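Local coordinates for nicotinate-nucleotide--dimethylbenzimidazole phosphoribosyltransferase (Thermus thermophilus HB8, PDB 1WX1), which probably catalyses the synthesis of alpha-ribazole 5'-phosphate from nicotinate mononucleotide and 5,6-dimethylbenzimidazole, a step on the way to cobalamin, at residues A146-I151 / Y237-E242; G47-A52 / L157-D162; L245-D250 / P266-H271; E229-A234 / A258-K263. All blocks are in the same frame, centred on the assembly; numbering follows the deposited sequence.

Contact 1 (A146-I151 / Y237-E242); sequences AARRAI and YLEGYE
Arg148 and Glu239 join two helices that pack side by side on one face of the parallel sheet of an alpha/beta fold, segments 146-151 and 237-242 running in broadly the same direction with their axes 40° apart. The polar part is a salt bridge. Arg148 presents its guanidinium side-on and gives two hydrogen bonds to a single oxygen: NE lies 2.8 Å and NH2 2.7 Å from Glu239 OE2. That oxygen sits in the guanidinium plane but is approached on its anti side, and the carboxylate stands nearly perpendicular, the two planes 86° apart. Glu239 OE1 has a second partner in Arg144, so two arginines share one carboxylate. An alanine in place of Glu239 would probably leave both Arg148 and Arg144 without this counter-charge and the Arg148 side chain freer to turn. The rest of the contact is apolar. Ala147 CB rests 3.7 Å from Glu239 CB and nearly as close to Glu239 CG, the small side chain letting the helices approach to 8.7 Å between axes. Further along, the tip of Ile151 reaches over Gly240, whose lack of a side chain leaves its backbone accessible, and CD1 stops 4.1 Å from Gly240 CA.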
loop_
_atom_site.group_PDB
_atom_site.type_symbol
_atom_site.label_atom_id
_atom_site.label_comp_id
_atom_site.label_asym_id
_atom_site.label_seq_id
_atom_site.Cartn_x
_atom_site.Cartn_y
_atom_site.Cartn_z
ATOM N N ALA A 146 14.033 24.039 -0.173
ATOM C CA ALA A 146 14.215 22.672 -0.643
ATOM C C ALA A 146 12.968 22.161 -1.368
ATOM O O ALA A 146 13.071 21.509 -2.407
ATOM C CB ALA A 146 14.566 21.756 0.529
ATOM N N ALA A 147 11.789 22.476 -0.836
ATOM C CA ALA A 147 10.543 22.051 -1.464
ATOM C C ALA A 147 10.374 22.724 -2.827
ATOM O O ALA A 147 9.944 22.088 -3.789
ATOM C CB ALA A 147 9.349 22.392 -0.567
ATOM N N ARG A 148 10.713 24.008 -2.906
ATOM C CA ARG A 148 10.578 24.741 -4.158
ATOM C C ARG A 148 11.443 24.121 -5.242
ATOM O O ARG A 148 11.038 24.035 -6.409
ATOM C CB ARG A 148 10.949 26.219 -3.977
ATOM C CG ARG A 148 10.934 27.036 -5.277
ATOM C CD ARG A 148 9.646 26.837 -6.094
ATOM N NE ARG A 148 8.439 27.112 -5.320
ATOM C CZ ARG A 148 7.199 27.008 -5.796
ATOM N NH1 ARG A 148 6.993 26.634 -7.050
ATOM N NH2 ARG A 148 6.160 27.280 -5.016
ATOM N N ARG A 149 12.646 23.691 -4.874
ATOM C CA ARG A 149 13.490 23.057 -5.883
ATOM C C ARG A 149 12.882 21.735 -6.333
ATOM O O ARG A 149 12.943 21.392 -7.503
ATOM C CB ARG A 149 14.871 22.757 -5.392
ATOM C CG ARG A 149 15.686 22.101 -6.500
ATOM C CD ARG A 149 16.959 21.609 -5.905
ATOM N NE ARG A 149 17.792 20.845 -6.815
ATOM C CZ ARG A 149 18.820 20.113 -6.393
ATOM N NH1 ARG A 149 19.125 20.070 -5.096
ATOM N NH2 ARG A 149 19.518 19.385 -7.246
ATOM N N ALA A 150 12.301 20.984 -5.400
ATOM C CA ALA A 150 11.695 19.697 -5.745
ATOM C C ALA A 150 10.567 19.951 -6.734
ATOM O O ALA A 150 10.448 19.260 -7.746
ATOM C CB ALA A 150 11.154 18.988 -4.477
ATOM N N ILE A 151 9.774 20.978 -6.446
ATOM C CA ILE A 151 8.656 21.366 -7.290
ATOM C C ILE A 151 9.141 21.885 -8.649
ATOM O O ILE A 151 8.603 21.514 -9.689
ATOM C CB ILE A 151 7.805 22.456 -6.591
ATOM C CG1 ILE A 151 7.235 21.895 -5.281
ATOM C CG2 ILE A 151 6.668 22.913 -7.504
ATOM C CD1 ILE A 151 6.647 22.959 -4.352
ATOM N N TYR A 237 6.126 21.568 3.805
ATOM C CA TYR A 237 4.690 21.441 3.563
ATOM C C TYR A 237 4.012 22.770 3.220
ATOM O O TYR A 237 3.109 22.806 2.385
ATOM C CB TYR A 237 4.004 20.773 4.765
ATOM C CG TYR A 237 4.260 19.275 4.852
ATOM C CD1 TYR A 237 4.796 18.704 6.006
ATOM C CD2 TYR A 237 3.973 18.434 3.776
ATOM C CE1 TYR A 237 5.043 17.336 6.087
ATOM C CE2 TYR A 237 4.217 17.058 3.848
ATOM C CZ TYR A 237 4.754 16.520 5.009
ATOM O OH TYR A 237 5.032 15.174 5.078
ATOM N N LEU A 238 4.446 23.858 3.847
ATOM C CA LEU A 238 3.866 25.168 3.558
ATOM C C LEU A 238 4.107 25.536 2.095
ATOM O O LEU A 238 3.231 26.089 1.425
ATOM C CB LEU A 238 4.480 26.240 4.467
ATOM C CG LEU A 238 4.056 26.221 5.939
ATOM C CD1 LEU A 238 4.858 27.254 6.719
ATOM C CD2 LEU A 238 2.555 26.501 6.040
ATOM N N GLU A 239 5.301 25.218 1.603
ATOM C CA GLU A 239 5.668 25.514 0.222
ATOM C C GLU A 239 4.882 24.625 -0.741
ATOM O O GLU A 239 4.409 25.089 -1.788
ATOM C CB GLU A 239 7.173 25.294 0.022
ATOM C CG GLU A 239 7.706 25.720 -1.351
ATOM C CD GLU A 239 7.658 27.227 -1.568
ATOM O OE1 GLU A 239 7.672 27.979 -0.572
ATOM O OE2 GLU A 239 7.627 27.662 -2.740
ATOM N N GLY A 240 4.758 23.345 -0.393
ATOM C CA GLY A 240 4.010 22.424 -1.235
ATOM C C GLY A 240 2.547 22.838 -1.268
ATOM O O GLY A 240 1.893 22.780 -2.310
ATOM N N TYR A 241 2.037 23.254 -0.114
ATOM C CA TYR A 241 0.651 23.700 0.017
ATOM C C TYR A 241 0.373 24.870 -0.929
ATOM O O TYR A 241 -0.602 24.864 -1.687
ATOM C CB TYR A 241 0.392 24.125 1.467
ATOM C CG TYR A 241 -0.906 24.868 1.700
ATOM C CD1 TYR A 241 -2.128 24.324 1.307
ATOM C CD2 TYR A 241 -0.912 26.101 2.350
ATOM C CE1 TYR A 241 -3.328 24.997 1.556
ATOM C CE2 TYR A 241 -2.103 26.780 2.605
ATOM C CZ TYR A 241 -3.305 26.221 2.208
ATOM O OH TYR A 241 -4.481 26.887 2.471
ATOM N N GLU A 242 1.243 25.870 -0.884
ATOM C CA GLU A 242 1.091 27.046 -1.727
ATOM C C GLU A 242 1.255 26.729 -3.213
ATOM O O GLU A 242 0.687 27.414 -4.063
ATOM C CB GLU A 242 2.075 28.121 -1.273
ATOM C CG GLU A 242 1.606 28.831 -0.011
ATOM C CD GLU A 242 2.740 29.470 0.772
ATOM O OE1 GLU A 242 3.737 29.898 0.155
ATOM O OE2 GLU A 242 2.636 29.560 2.009
#

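Contact 2 (G47-A52 / L157-D162); sequences GAVVVA and LLAAGD
Val49 turns CG2 anti to its backbone N, beside the carbonyl carbon, which sets that methyl over the neighbouring strand, 4.1 Å from Ala159 CB. Leu157 takes the less usual first torsion, CG lying between backbone N and carbonyl carbon (chi1 56°), and its CD2 comes to 3.6 Å from Gly47 CA. On the other face Leu158 has CG anti to the backbone N (chi1 -178°), and its CD1 fits against two side chains, 4.3 Å from both Ala48 CB and Val50 CG2. These strands, 47-54 and 157-163, are the middle pair of a six-stranded parallel sheet, and their backbones are bonded alternately in both directions: Ala159 N to Ala48 O at 2.9 Å, Val50 N to Ala159 O, Gly161 N to Val50 O at 2.8 Å, then Ala52 N to Gly161 O. Helix 306-321 covers the face of Val49 and Ala159; helices 133-152 and 228-242 cover that of Ala48, Val50 and Leu158. Gly161, with no side chain, lets the strands close in, its CA 4.0 Å from Val51 CA. Just beyond, Asp162 bonds Asn167 through OD2 and, through OD1, the backbone N of Glu304, the predicted proton acceptor, whose side chain lies about 5 Å from that of Val51.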
loop_
_atom_site.group_PDB
_atom_site.type_symbol
_atom_site.label_atom_id
_atom_site.label_comp_id
_atom_site.label_asym_id
_atom_site.label_seq_id
_atom_site.Cartn_x
_atom_site.Cartn_y
_atom_site.Cartn_z
ATOM N N GLY A 47 7.159 11.962 -8.180
ATOM C CA GLY A 47 6.952 12.464 -6.837
ATOM C C GLY A 47 8.299 12.892 -6.290
ATOM O O GLY A 47 9.327 12.678 -6.937
ATOM N N ALA A 48 8.302 13.523 -5.123
ATOM C CA ALA A 48 9.551 13.924 -4.491
ATOM C C ALA A 48 9.413 13.892 -2.975
ATOM O O ALA A 48 8.327 14.104 -2.434
ATOM C CB ALA A 48 9.973 15.337 -4.948
ATOM N N VAL A 49 10.512 13.581 -2.299
ATOM C CA VAL A 49 10.538 13.583 -0.846
ATOM C C VAL A 49 11.759 14.402 -0.447
ATOM O O VAL A 49 12.844 14.240 -1.017
ATOM C CB VAL A 49 10.645 12.143 -0.238
ATOM C CG1 VAL A 49 11.929 11.448 -0.697
ATOM C CG2 VAL A 49 10.628 12.224 1.292
ATOM N N VAL A 50 11.564 15.326 0.488
ATOM C CA VAL A 50 12.662 16.135 0.984
ATOM C C VAL A 50 12.893 15.655 2.406
ATOM O O VAL A 50 12.011 15.767 3.263
ATOM C CB VAL A 50 12.322 17.638 0.998
ATOM C CG1 VAL A 50 13.485 18.426 1.610
ATOM C CG2 VAL A 50 12.052 18.122 -0.427
ATOM N N VAL A 51 14.068 15.091 2.640
ATOM C CA VAL A 51 14.422 14.576 3.954
ATOM C C VAL A 51 15.222 15.638 4.695
ATOM O O VAL A 51 16.345 15.951 4.307
ATOM C CB VAL A 51 15.274 13.293 3.830
ATOM C CG1 VAL A 51 15.540 12.701 5.216
ATOM C CG2 VAL A 51 14.566 12.286 2.930
ATOM N N ALA A 52 14.632 16.195 5.749
ATOM C CA ALA A 52 15.285 17.229 6.547
ATOM C C ALA A 52 16.052 16.573 7.693
ATOM O O ALA A 52 15.525 15.698 8.379
ATOM C CB ALA A 52 14.241 18.200 7.091
ATOM N N LEU A 157 3.720 15.473 -6.522
ATOM C CA LEU A 157 3.234 15.162 -5.180
ATOM C C LEU A 157 4.474 15.281 -4.316
ATOM O O LEU A 157 5.576 14.941 -4.753
ATOM C CB LEU A 157 2.599 13.770 -5.083
ATOM C CG LEU A 157 3.288 12.472 -5.475
ATOM C CD1 LEU A 157 2.469 11.321 -4.914
ATOM C CD2 LEU A 157 3.402 12.362 -6.987
ATOM N N LEU A 158 4.294 15.769 -3.097
ATOM C CA LEU A 158 5.418 16.025 -2.213
ATOM C C LEU A 158 5.305 15.409 -0.828
ATOM O O LEU A 158 4.255 15.462 -0.190
ATOM C CB LEU A 158 5.580 17.542 -2.084
ATOM C CG LEU A 158 6.728 18.104 -1.253
ATOM C CD1 LEU A 158 8.055 17.749 -1.915
ATOM C CD2 LEU A 158 6.561 19.616 -1.135
ATOM N N ALA A 159 6.401 14.817 -0.371
ATOM C CA ALA A 159 6.444 14.217 0.952
ATOM C C ALA A 159 7.650 14.788 1.681
ATOM O O ALA A 159 8.562 15.332 1.057
ATOM C CB ALA A 159 6.573 12.705 0.840
ATOM N N ALA A 160 7.642 14.686 3.006
ATOM C CA ALA A 160 8.768 15.156 3.793
ATOM C C ALA A 160 9.287 13.947 4.552
ATOM O O ALA A 160 8.533 13.011 4.844
ATOM C CB ALA A 160 8.334 16.252 4.772
ATOM N N GLY A 161 10.582 13.961 4.838
ATOM C CA GLY A 161 11.203 12.883 5.582
ATOM C C GLY A 161 12.025 13.506 6.697
ATOM O O GLY A 161 12.379 14.690 6.626
ATOM N N ASP A 162 12.337 12.720 7.721
ATOM C CA ASP A 162 13.113 13.215 8.851
ATOM C C ASP A 162 14.321 12.335 9.146
ATOM O O ASP A 162 14.302 11.131 8.914
ATOM C CB ASP A 162 12.256 13.210 10.110
ATOM C CG ASP A 162 11.904 11.797 10.548
ATOM O OD1 ASP A 162 11.206 11.092 9.780
ATOM O OD2 ASP A 162 12.340 11.380 11.645
#

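Contact 3 (L245-D250 / P266-H271); sequences LPLVLD and PGLRDH
His271 faces the start of segment 245-250 with both its ring and its backbone, and here the contact is tight. CG is turned anti to the carbonyl carbon, beside the backbone N (chi1 -75°), and the ring then meets the carbonyl of Leu245 with its edge: ND1 donates to Leu245 O at 3.2 Å, with the N-H pointing almost straight at the oxygen (165°). The oxygen lies in the plane of the imidazole, whereas ND1 stands well above the plane of the carbonyl group. Two residues further on, the roles are exchanged, and Leu247 N gives a 2.8 Å hydrogen bond to His271 O. Around that oxygen Leu247 also packs through carbon, its CB 3.5 Å from His271 O, and its CD1 comes to 3.9 Å from His271 CB. Segment 266-271 is a 3-10 turn closing a beta-alpha-beta crossover: from strand 247-249 the chain runs through helix 252-264 and returns beside its starting strand as strand 272-274, so the Leu247 bond opens the pairing that Phe273 continues. Tyr241 of helix 228-242 meets the imidazole edge-to-face. An alanine in place of His271 would probably leave Leu245 O without this donor and Tyr241 without its aromatic partner. The other part of the contact is looser. Leu268 comes nearest with its branch point, CG lying 4.4 Å from Leu247 CD1, and it is covered by Leu238 and Ala261. Leu245, partly exposed, has its CB directed away from the turn, and it is its carbonyl oxygen that makes the contact.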
loop_
_atom_site.group_PDB
_atom_site.type_symbol
_atom_site.label_atom_id
_atom_site.label_comp_id
_atom_site.label_asym_id
_atom_site.label_seq_id
_atom_site.Cartn_x
_atom_site.Cartn_y
_atom_site.Cartn_z
ATOM N N LEU A 245 0.086 21.352 -4.459
ATOM C CA LEU A 245 0.354 19.925 -4.615
ATOM C C LEU A 245 -0.211 19.031 -3.524
ATOM O O LEU A 245 -0.464 19.479 -2.405
ATOM C CB LEU A 245 1.862 19.669 -4.657
ATOM C CG LEU A 245 2.724 20.229 -5.780
ATOM C CD1 LEU A 245 4.134 19.676 -5.623
ATOM C CD2 LEU A 245 2.151 19.827 -7.126
ATOM N N PRO A 246 -0.428 17.746 -3.848
ATOM C CA PRO A 246 -0.942 16.819 -2.838
ATOM C C PRO A 246 0.276 16.635 -1.931
ATOM O O PRO A 246 1.400 16.520 -2.429
ATOM C CB PRO A 246 -1.226 15.543 -3.629
ATOM C CG PRO A 246 -1.360 16.009 -5.054
ATOM C CD PRO A 246 -0.332 17.095 -5.166
ATOM N N LEU A 247 0.066 16.614 -0.621
ATOM C CA LEU A 247 1.168 16.455 0.326
ATOM C C LEU A 247 1.005 15.144 1.083
ATOM O O LEU A 247 -0.081 14.841 1.569
ATOM C CB LEU A 247 1.171 17.630 1.308
ATOM C CG LEU A 247 1.076 19.004 0.634
ATOM C CD1 LEU A 247 0.934 20.086 1.694
ATOM C CD2 LEU A 247 2.306 19.245 -0.231
ATOM N N VAL A 248 2.087 14.378 1.199
ATOM C CA VAL A 248 2.027 13.089 1.877
ATOM C C VAL A 248 2.796 13.071 3.196
ATOM O O VAL A 248 3.971 13.450 3.259
ATOM C CB VAL A 248 2.579 11.968 0.969
ATOM C CG1 VAL A 248 2.278 10.607 1.583
ATOM C CG2 VAL A 248 1.973 12.083 -0.426
ATOM N N LEU A 249 2.119 12.624 4.246
ATOM C CA LEU A 249 2.711 12.541 5.579
ATOM C C LEU A 249 3.454 11.235 5.776
ATOM O O LEU A 249 3.054 10.196 5.244
ATOM C CB LEU A 249 1.623 12.622 6.658
ATOM C CG LEU A 249 0.805 13.905 6.777
ATOM C CD1 LEU A 249 -0.267 13.714 7.850
ATOM C CD2 LEU A 249 1.724 15.071 7.127
ATOM N N ASP A 250 4.540 11.298 6.540
ATOM C CA ASP A 250 5.305 10.110 6.866
ATOM C C ASP A 250 4.973 9.746 8.316
ATOM O O ASP A 250 3.797 9.670 8.685
ATOM C CB ASP A 250 6.813 10.352 6.705
ATOM C CG ASP A 250 7.625 9.080 6.902
ATOM O OD1 ASP A 250 7.175 8.026 6.410
ATOM O OD2 ASP A 250 8.705 9.129 7.537
ATOM N N PRO A 266 -4.147 27.064 8.463
ATOM C CA PRO A 266 -5.331 26.217 8.648
ATOM C C PRO A 266 -5.790 25.418 7.425
ATOM O O PRO A 266 -6.157 24.246 7.545
ATOM C CB PRO A 266 -6.391 27.214 9.113
ATOM C CG PRO A 266 -5.589 28.206 9.879
ATOM C CD PRO A 266 -4.398 28.423 8.974
ATOM N N GLY A 267 -5.773 26.045 6.255
ATOM C CA GLY A 267 -6.219 25.365 5.049
ATOM C C GLY A 267 -5.305 24.275 4.506
ATOM O O GLY A 267 -5.700 23.506 3.625
ATOM N N LEU A 268 -4.094 24.189 5.041
ATOM C CA LEU A 268 -3.121 23.206 4.583
ATOM C C LEU A 268 -3.577 21.767 4.798
ATOM O O LEU A 268 -3.179 20.859 4.064
ATOM C CB LEU A 268 -1.787 23.453 5.291
ATOM C CG LEU A 268 -0.608 22.542 4.946
ATOM C CD1 LEU A 268 0.673 23.372 4.957
ATOM C CD2 LEU A 268 -0.538 21.390 5.945
ATOM N N ARG A 269 -4.431 21.571 5.796
ATOM C CA ARG A 269 -4.932 20.250 6.128
ATOM C C ARG A 269 -5.633 19.567 4.954
ATOM O O ARG A 269 -5.567 18.351 4.819
ATOM C CB ARG A 269 -5.898 20.346 7.300
ATOM C CG ARG A 269 -6.363 19.002 7.841
ATOM C CD ARG A 269 -7.456 19.241 8.876
ATOM N NE ARG A 269 -8.789 19.213 8.282
ATOM C CZ ARG A 269 -9.277 18.168 7.608
ATOM N NH1 ARG A 269 -8.539 17.067 7.444
ATOM N NH2 ARG A 269 -10.493 18.225 7.083
ATOM N N ASP A 270 -6.304 20.347 4.107
ATOM C CA ASP A 270 -7.022 19.800 2.949
ATOM C C ASP A 270 -6.102 19.208 1.884
ATOM O O ASP A 270 -6.554 18.464 1.014
ATOM C CB ASP A 270 -7.897 20.880 2.303
ATOM C CG ASP A 270 -8.933 21.425 3.253
ATOM O OD1 ASP A 270 -9.592 20.612 3.936
ATOM O OD2 ASP A 270 -9.086 22.663 3.313
ATOM N N HIS A 271 -4.816 19.528 1.960
ATOM C CA HIS A 271 -3.845 19.019 0.992
ATOM C C HIS A 271 -3.066 17.814 1.506
ATOM O O HIS A 271 -2.270 17.226 0.768
ATOM C CB HIS A 271 -2.840 20.112 0.622
ATOM C CG HIS A 271 -3.387 21.157 -0.296
ATOM N ND1 HIS A 271 -2.859 21.397 -1.548
ATOM C CD2 HIS A 271 -4.404 22.039 -0.144
ATOM C CE1 HIS A 271 -3.525 22.380 -2.124
ATOM N NE2 HIS A 271 -4.469 22.788 -1.291
#

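Contact 4 (E229-A234 / A258-K263); sequences ELVAIA and ALLAWK
Leu260 and Ala234 meet where helices 228-242 and 252-264 pack against each other, the helices that come just before and just after strand 247-249 in this alpha/beta fold. The axes of the two segments come within 7.9 Å and make an angle of 51°, and the contact between them is wholly buried and carries no hydrogen bond. Leu260 can be followed outward. Its CB already faces the other helix, 4.1 Å from Ala234 CB. CG, set anti to the backbone N (chi1 176°), lies 4.0 Å from the same Ala234 CB, so CB and CG of the leucine both touch that one methyl. At the tip, CD2 stays at 4.0 Å from Ala234 CB and goes on to Val231, where it sits 4.2 Å from both the backbone CA and the CG2 methyl, the two side chains crossing at a slant. The end of the leucine thus bridges one turn of the partner helix, from Ala234 back to Val231, and beyond it Pro218 and Ala222 close over the same side chain, Ala222 touching Val231 as well. Ile233 adds a looser contact through its CG2, near the backbone N of Ala258. The nearest backbones belong to two alanines, whose small side chains allow Ala234 and Ala261 to bring their CA atoms to 4.6 Å. Their methyls are 4.0 Å apart, CB to CB, and Ala261 CB also touches the partner backbone, 3.6 Å from Ala234 O.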
loop_
_atom_site.group_PDB
_atom_site.type_symbol
_atom_site.label_atom_id
_atom_site.label_comp_id
_atom_site.label_asym_id
_atom_site.label_seq_id
_atom_site.Cartn_x
_atom_site.Cartn_y
_atom_site.Cartn_z
ATOM N N GLU A 229 14.916 20.300 12.109
ATOM C CA GLU A 229 14.377 19.608 10.947
ATOM C C GLU A 229 12.851 19.540 11.021
ATOM O O GLU A 229 12.182 19.444 9.998
ATOM C CB GLU A 229 14.983 18.195 10.816
ATOM C CG GLU A 229 14.341 17.120 11.677
ATOM C CD GLU A 229 14.916 17.051 13.075
ATOM O OE1 GLU A 229 15.227 18.118 13.645
ATOM O OE2 GLU A 229 15.041 15.923 13.604
ATOM N N LEU A 230 12.296 19.599 12.229
ATOM C CA LEU A 230 10.840 19.560 12.373
ATOM C C LEU A 230 10.258 20.874 11.846
ATOM O O LEU A 230 9.209 20.892 11.200
ATOM C CB LEU A 230 10.440 19.352 13.844
ATOM C CG LEU A 230 10.995 18.102 14.544
ATOM C CD1 LEU A 230 10.355 17.963 15.926
ATOM C CD2 LEU A 230 10.710 16.853 13.713
ATOM N N VAL A 231 10.948 21.973 12.127
ATOM C CA VAL A 231 10.518 23.286 11.663
ATOM C C VAL A 231 10.726 23.354 10.144
ATOM O O VAL A 231 9.907 23.922 9.423
ATOM C CB VAL A 231 11.325 24.402 12.353
ATOM C CG1 VAL A 231 10.945 25.764 11.783
ATOM C CG2 VAL A 231 11.066 24.360 13.854
ATOM N N ALA A 232 11.826 22.776 9.666
ATOM C CA ALA A 232 12.103 22.762 8.232
ATOM C C ALA A 232 11.008 21.963 7.527
ATOM O O ALA A 232 10.586 22.307 6.420
ATOM C CB ALA A 232 13.468 22.128 7.961
ATOM N N ILE A 233 10.547 20.897 8.175
ATOM C CA ILE A 233 9.498 20.068 7.602
ATOM C C ILE A 233 8.214 20.879 7.446
ATOM O O ILE A 233 7.493 20.729 6.459
ATOM C CB ILE A 233 9.296 18.795 8.449
ATOM C CG1 ILE A 233 10.458 17.830 8.150
ATOM C CG2 ILE A 233 7.945 18.140 8.142
ATOM C CD1 ILE A 233 10.602 16.683 9.129
ATOM N N ALA A 234 7.940 21.756 8.405
ATOM C CA ALA A 234 6.761 22.614 8.311
ATOM C C ALA A 234 6.919 23.497 7.063
ATOM O O ALA A 234 5.952 23.754 6.341
ATOM C CB ALA A 234 6.644 23.479 9.552
ATOM N N ALA A 258 4.204 18.691 10.213
ATOM C CA ALA A 258 2.984 19.052 9.492
ATOM C C ALA A 258 1.992 19.771 10.412
ATOM O O ALA A 258 1.284 20.681 9.977
ATOM C CB ALA A 258 2.340 17.807 8.900
ATOM N N LEU A 259 1.930 19.354 11.675
ATOM C CA LEU A 259 1.026 19.987 12.639
ATOM C C LEU A 259 1.411 21.449 12.814
ATOM O O LEU A 259 0.545 22.332 12.921
ATOM C CB LEU A 259 1.092 19.269 13.994
ATOM C CG LEU A 259 0.409 17.902 14.080
ATOM C CD1 LEU A 259 0.647 17.302 15.460
ATOM C CD2 LEU A 259 -1.087 18.053 13.818
ATOM N N LEU A 260 2.717 21.706 12.847
ATOM C CA LEU A 260 3.207 23.069 12.991
ATOM C C LEU A 260 2.782 23.898 11.781
ATOM O O LEU A 260 2.322 25.034 11.922
ATOM C CB LEU A 260 4.737 23.077 13.123
ATOM C CG LEU A 260 5.396 24.459 13.193
ATOM C CD1 LEU A 260 4.769 25.290 14.306
ATOM C CD2 LEU A 260 6.893 24.291 13.421
ATOM N N ALA A 261 2.930 23.321 10.591
ATOM C CA ALA A 261 2.551 24.002 9.355
ATOM C C ALA A 261 1.048 24.294 9.373
ATOM O O ALA A 261 0.608 25.382 8.993
ATOM C CB ALA A 261 2.905 23.128 8.147
ATOM N N TRP A 262 0.272 23.309 9.813
ATOM C CA TRP A 262 -1.177 23.432 9.899
ATOM C C TRP A 262 -1.568 24.583 10.826
ATOM O O TRP A 262 -2.473 25.363 10.522
ATOM C CB TRP A 262 -1.767 22.112 10.406
ATOM C CG TRP A 262 -3.253 22.110 10.560
ATOM C CD1 TRP A 262 -4.173 22.635 9.695
ATOM C CD2 TRP A 262 -4.000 21.499 11.613
ATOM N NE1 TRP A 262 -5.449 22.398 10.153
ATOM C CE2 TRP A 262 -5.372 21.715 11.350
ATOM C CE3 TRP A 262 -3.646 20.821 12.795
ATOM C CZ2 TRP A 262 -6.391 21.235 12.174
ATOM C CZ3 TRP A 262 -4.661 20.343 13.626
ATOM C CH2 TRP A 262 -6.015 20.574 13.320
ATOM N N LYS A 263 -0.876 24.693 11.955
ATOM C CA LYS A 263 -1.156 25.759 12.909
ATOM C C LYS A 263 -0.882 27.124 12.297
ATOM O O LYS A 263 -1.527 28.107 12.648
ATOM C CB LYS A 263 -0.317 25.580 14.177
ATOM C CG LYS A 263 -0.716 24.361 14.983
ATOM C CD LYS A 263 -2.206 24.388 15.289
ATOM C CE LYS A 263 -2.665 23.099 15.948
ATOM N NZ LYS A 263 -4.139 23.116 16.150
#

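Overall arrangement
Contact 2 forms the middle of the parallel sheet, and the other three lie around it, their centres about 9 to 13 Å apart. Contacts 1 and 4 share helix 228-242, which also packs on the strands of contact 2 through Ile233. Contact 3 extends the same sheet, strand 247-249 being the neighbour of 157-163. Along the chain contact 2 closes before contacts 3 and 4 begin, whereas contact 1 interlocks with contacts 2 and 4, and contact 3 with contact 4. Tyr237, in segment 237-242 of contact 1, reaches contacts 3 and 4, bonding Val248 O through its hydroxyl and touching Ala258. Sheet and helices thus form one continuous core, with the predicted proton acceptor Glu304 close to contact 2.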